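PDB 6Z5Y: lytic Polysaccharide Monooxygenase from Phytophthora infestans, which binds copper and probably uses it to cleave pectin oxidatively in the walls of infected plant cells. Local coordinates for residues A[86-95]-A[122-133]. Sequence-based numbering, arbitrary orientation.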
loop_
_atom_site.group_PDB
_atom_site.type_symbol
_atom_site.label_atom_id
_atom_site.label_comp_id
_atom_site.label_asym_id
_atom_site.label_seq_id
_atom_site.Cartn_x
_atom_site.Cartn_y
_atom_site.Cartn_z
ATOM N N GLY A 86 -10.085 -3.815 -14.539
ATOM C CA GLY A 86 -8.742 -3.230 -14.477
ATOM C C GLY A 86 -8.529 -2.270 -13.332
ATOM O O GLY A 86 -7.726 -1.344 -13.448
ATOM N N THR A 87 -9.214 -2.504 -12.225
ATOM C CA THR A 87 -9.100 -1.674 -11.041
ATOM C C THR A 87 -8.864 -2.544 -9.808
ATOM O O THR A 87 -9.120 -3.753 -9.807
ATOM C CB THR A 87 -10.354 -0.846 -10.780
ATOM O OG1 THR A 87 -11.453 -1.660 -10.354
ATOM C CG2 THR A 87 -10.732 0.027 -11.956
ATOM N N ALA A 88 -8.446 -1.877 -8.738
ATOM C CA ALA A 88 -8.615 -2.350 -7.356
ATOM C C ALA A 88 -9.298 -1.218 -6.610
ATOM O O ALA A 88 -9.022 -0.058 -6.895
ATOM C CB ALA A 88 -7.291 -2.747 -6.720
ATOM N N THR A 89 -10.139 -1.531 -5.664
ATOM C CA THR A 89 -10.898 -0.500 -4.958
ATOM C C THR A 89 -10.511 -0.487 -3.490
ATOM O O THR A 89 -10.521 -1.532 -2.840
ATOM C CB THR A 89 -12.393 -0.737 -5.108
ATOM O OG1 THR A 89 -12.694 -0.869 -6.490
ATOM C CG2 THR A 89 -13.207 0.393 -4.546
ATOM N N PHE A 90 -10.206 0.697 -2.982
ATOM C CA PHE A 90 -9.891 0.854 -1.564
ATOM C C PHE A 90 -11.172 0.833 -0.742
ATOM O O PHE A 90 -12.294 1.044 -1.240
ATOM C CB PHE A 90 -9.124 2.157 -1.348
ATOM C CG PHE A 90 -8.087 2.134 -0.245
ATOM C CD1 PHE A 90 -7.188 1.093 -0.119
ATOM C CD2 PHE A 90 -7.996 3.202 0.623
ATOM C CE1 PHE A 90 -6.187 1.123 0.841
ATOM C CE2 PHE A 90 -6.970 3.240 1.549
ATOM C CZ PHE A 90 -6.083 2.203 1.679
ATOM N N SER A 91 -11.009 0.671 0.560
ATOM C CA SER A 91 -12.163 0.540 1.471
ATOM C C SER A 91 -12.786 1.902 1.766
ATOM O O SER A 91 -13.916 1.921 2.262
ATOM C CB SER A 91 -11.750 -0.141 2.766
ATOM O OG SER A 91 -10.841 0.675 3.497
ATOM N N ARG A 92 -12.078 2.978 1.470
ATOM C CA ARG A 92 -12.481 4.345 1.790
ATOM C C ARG A 92 -11.648 5.237 0.898
ATOM O O ARG A 92 -10.894 4.746 0.022
ATOM C CB ARG A 92 -12.283 4.624 3.290
ATOM C CG ARG A 92 -10.842 4.427 3.747
ATOM C CD ARG A 92 -10.537 5.088 5.081
ATOM N NE ARG A 92 -11.394 4.552 6.141
ATOM C CZ ARG A 92 -11.773 5.222 7.223
ATOM N NH1 ARG A 92 -11.341 6.439 7.439
ATOM N NH2 ARG A 92 -12.615 4.640 8.040
ATOM N N GLY A 93 -11.748 6.536 1.102
ATOM C CA GLY A 93 -10.840 7.470 0.453
ATOM C C GLY A 93 -9.484 7.466 1.103
ATOM O O GLY A 93 -9.332 6.971 2.242
ATOM N N ILE A 94 -8.530 8.058 0.424
ATOM C CA ILE A 94 -7.150 8.126 0.931
ATOM C C ILE A 94 -6.886 9.519 1.519
ATOM O O ILE A 94 -7.024 10.511 0.787
ATOM C CB ILE A 94 -6.153 7.766 -0.178
ATOM C CG1 ILE A 94 -6.332 6.326 -0.648
ATOM C CG2 ILE A 94 -4.743 8.063 0.291
ATOM C CD1 ILE A 94 -5.541 5.993 -1.888
ATOM N N VAL A 95 -6.541 9.579 2.807
ATOM C CA VAL A 95 -6.428 10.874 3.514
ATOM C C VAL A 95 -5.039 11.108 4.035
ATOM O O VAL A 95 -4.884 12.058 4.791
ATOM C CB VAL A 95 -7.449 11.025 4.669
ATOM C CG1 VAL A 95 -8.868 10.784 4.230
ATOM C CG2 VAL A 95 -7.064 10.169 5.881
ATOM N N GLY A 122 -8.835 13.118 -1.556
ATOM C CA GLY A 122 -8.259 13.580 -0.280
ATOM C C GLY A 122 -9.234 13.480 0.883
ATOM O O GLY A 122 -8.778 13.704 2.046
ATOM N N THR A 123 -10.474 13.043 0.603
ATOM C CA THR A 123 -11.547 12.829 1.590
ATOM C C THR A 123 -11.682 11.342 1.836
ATOM O O THR A 123 -11.521 10.553 0.862
ATOM C CB THR A 123 -12.918 13.404 1.166
ATOM O OG1 THR A 123 -13.633 12.646 0.184
ATOM C CG2 THR A 123 -12.803 14.840 0.674
ATOM N N GLN A 124 -12.023 10.960 3.062
ATOM C CA GLN A 124 -12.278 9.536 3.344
ATOM C C GLN A 124 -13.608 9.128 2.731
ATOM O O GLN A 124 -13.811 7.935 2.524
ATOM C CB GLN A 124 -12.266 9.239 4.836
ATOM C CG GLN A 124 -13.337 9.966 5.616
ATOM C CD GLN A 124 -12.880 10.037 7.032
ATOM O OE1 GLN A 124 -11.939 10.734 7.333
ATOM N NE2 GLN A 124 -13.509 9.228 7.852
ATOM N N GLN A 125 -14.515 10.063 2.474
ATOM C CA GLN A 125 -15.892 9.785 2.014
ATOM C C GLN A 125 -15.884 9.235 0.589
ATOM O O GLN A 125 -16.723 8.392 0.270
ATOM C CB GLN A 125 -16.713 11.064 2.063
ATOM C CG GLN A 125 -17.059 11.556 3.471
ATOM C CD GLN A 125 -15.990 12.373 4.137
ATOM O OE1 GLN A 125 -14.835 12.452 3.743
ATOM N NE2 GLN A 125 -16.378 13.053 5.201
ATOM N N THR A 126 -14.999 9.731 -0.251
ATOM C CA THR A 126 -14.974 9.307 -1.678
ATOM C C THR A 126 -14.090 8.077 -1.821
ATOM O O THR A 126 -12.913 8.153 -1.507
ATOM C CB THR A 126 -14.441 10.429 -2.551
ATOM O OG1 THR A 126 -15.344 11.521 -2.414
ATOM C CG2 THR A 126 -14.369 10.037 -4.005
ATOM N N ILE A 127 -14.628 6.981 -2.306
ATOM C CA ILE A 127 -13.844 5.747 -2.410
ATOM C C ILE A 127 -12.683 5.932 -3.387
ATOM O O ILE A 127 -12.890 6.395 -4.494
ATOM C CB ILE A 127 -14.747 4.594 -2.841
ATOM C CG1 ILE A 127 -15.936 4.431 -1.903
ATOM C CG2 ILE A 127 -13.956 3.310 -2.993
ATOM C CD1 ILE A 127 -15.590 4.267 -0.464
ATOM N N ALA A 128 -11.485 5.568 -2.960
ATOM C CA ALA A 128 -10.315 5.590 -3.843
ATOM C C ALA A 128 -10.301 4.349 -4.729
ATOM O O ALA A 128 -10.545 3.257 -4.255
ATOM C CB ALA A 128 -9.032 5.687 -3.048
ATOM N N VAL A 129 -9.978 4.555 -5.978
ATOM C CA VAL A 129 -9.925 3.485 -6.984
ATOM C C VAL A 129 -8.545 3.526 -7.597
ATOM O O VAL A 129 -8.104 4.548 -8.116
ATOM C CB VAL A 129 -11.020 3.629 -8.045
ATOM C CG1 VAL A 129 -10.849 2.511 -9.071
ATOM C CG2 VAL A 129 -12.384 3.619 -7.436
ATOM N N PHE A 130 -7.879 2.383 -7.535
ATOM C CA PHE A 130 -6.540 2.208 -8.140
ATOM C C PHE A 130 -6.720 1.697 -9.559
ATOM O O PHE A 130 -7.405 0.697 -9.767
ATOM C CB PHE A 130 -5.743 1.188 -7.342
ATOM C CG PHE A 130 -5.545 1.564 -5.893
ATOM C CD1 PHE A 130 -4.620 2.496 -5.499
ATOM C CD2 PHE A 130 -6.331 0.974 -4.911
ATOM C CE1 PHE A 130 -4.489 2.850 -4.158
ATOM C CE2 PHE A 130 -6.202 1.317 -3.577
ATOM C CZ PHE A 130 -5.290 2.261 -3.211
ATOM N N LYS A 131 -6.072 2.367 -10.506
ATOM C CA LYS A 131 -6.106 1.962 -11.906
ATOM C C LYS A 131 -4.920 2.583 -12.615
ATOM O O LYS A 131 -4.385 3.605 -12.196
ATOM C CB LYS A 131 -7.369 2.553 -12.464
ATOM C CG LYS A 131 -7.315 4.049 -12.812
ATOM C CD LYS A 131 -7.203 5.082 -11.678
ATOM C CE LYS A 131 -7.433 6.496 -12.201
ATOM N NZ LYS A 131 -7.036 7.564 -11.242
ATOM N N PRO A 132 -4.474 1.947 -13.705
ATOM C CA PRO A 132 -4.911 0.642 -14.208
ATOM C C PRO A 132 -4.235 -0.509 -13.464
ATOM O O PRO A 132 -3.092 -0.375 -13.030
ATOM C CB PRO A 132 -4.440 0.638 -15.670
ATOM C CG PRO A 132 -3.143 1.497 -15.601
ATOM C CD PRO A 132 -3.428 2.540 -14.554
ATOM N N VAL A 133 -4.958 -1.609 -13.317
ATOM C CA VAL A 133 -4.406 -2.851 -12.732
ATOM C C VAL A 133 -4.683 -3.980 -13.716
ATOM O O VAL A 133 -5.839 -4.351 -13.915
ATOM C CB VAL A 133 -4.997 -3.153 -11.347
ATOM C CG1 VAL A 133 -4.374 -4.434 -10.767
ATOM C CG2 VAL A 133 -4.840 -1.971 -10.387
HETATM O O HOH W 1 -12.279 7.379 9.918
#
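G93 lies so close over the 123-126 turn that a side chain has no place there: its CA sits 2.9 Å from T126 O and also makes a C-H...O contact to T123 O, while its N donates to Q124 O. The turn itself is an ST motif, T123 OG1 accepting from T126 N, and D121 takes both threonine hydroxyls. Beside it R92 and Q124 run the same way, guanidinium and amide planes 47° apart, and water 1 joins them, accepting from R92 NH1 in the guanidinium plane at 2.8 Å and more weakly from Q124 NE2. A128 links loop to strands, its N donating to R92 O and its O accepting from F90 N. The antiparallel ladder proper is A88-F130, hydrogen-bonded, and T89-V129, non-hydrogen-bonded. On the face of A88 and F130, the F130 ring turns its edge to the F90 ring in an offset T-shaped stack, centroids 5.5 Å apart, and meets I94 CD1. On the face of T89 and V129, T89 CG2 meets I127 CG2 from the adjoining loop at a tight 3.4 Å. The copper, held by H1, H96 and Y164, lies about 5 Å from the nearest atom of the V95 side chain. Strand 88-90 is the middle of a three-stranded sheet, with 4-6 along its other edge; through F130 this packs onto strands 100-104 and 107-112 of the five-stranded sheet, consistent with the beta-sandwich core of LPMOs.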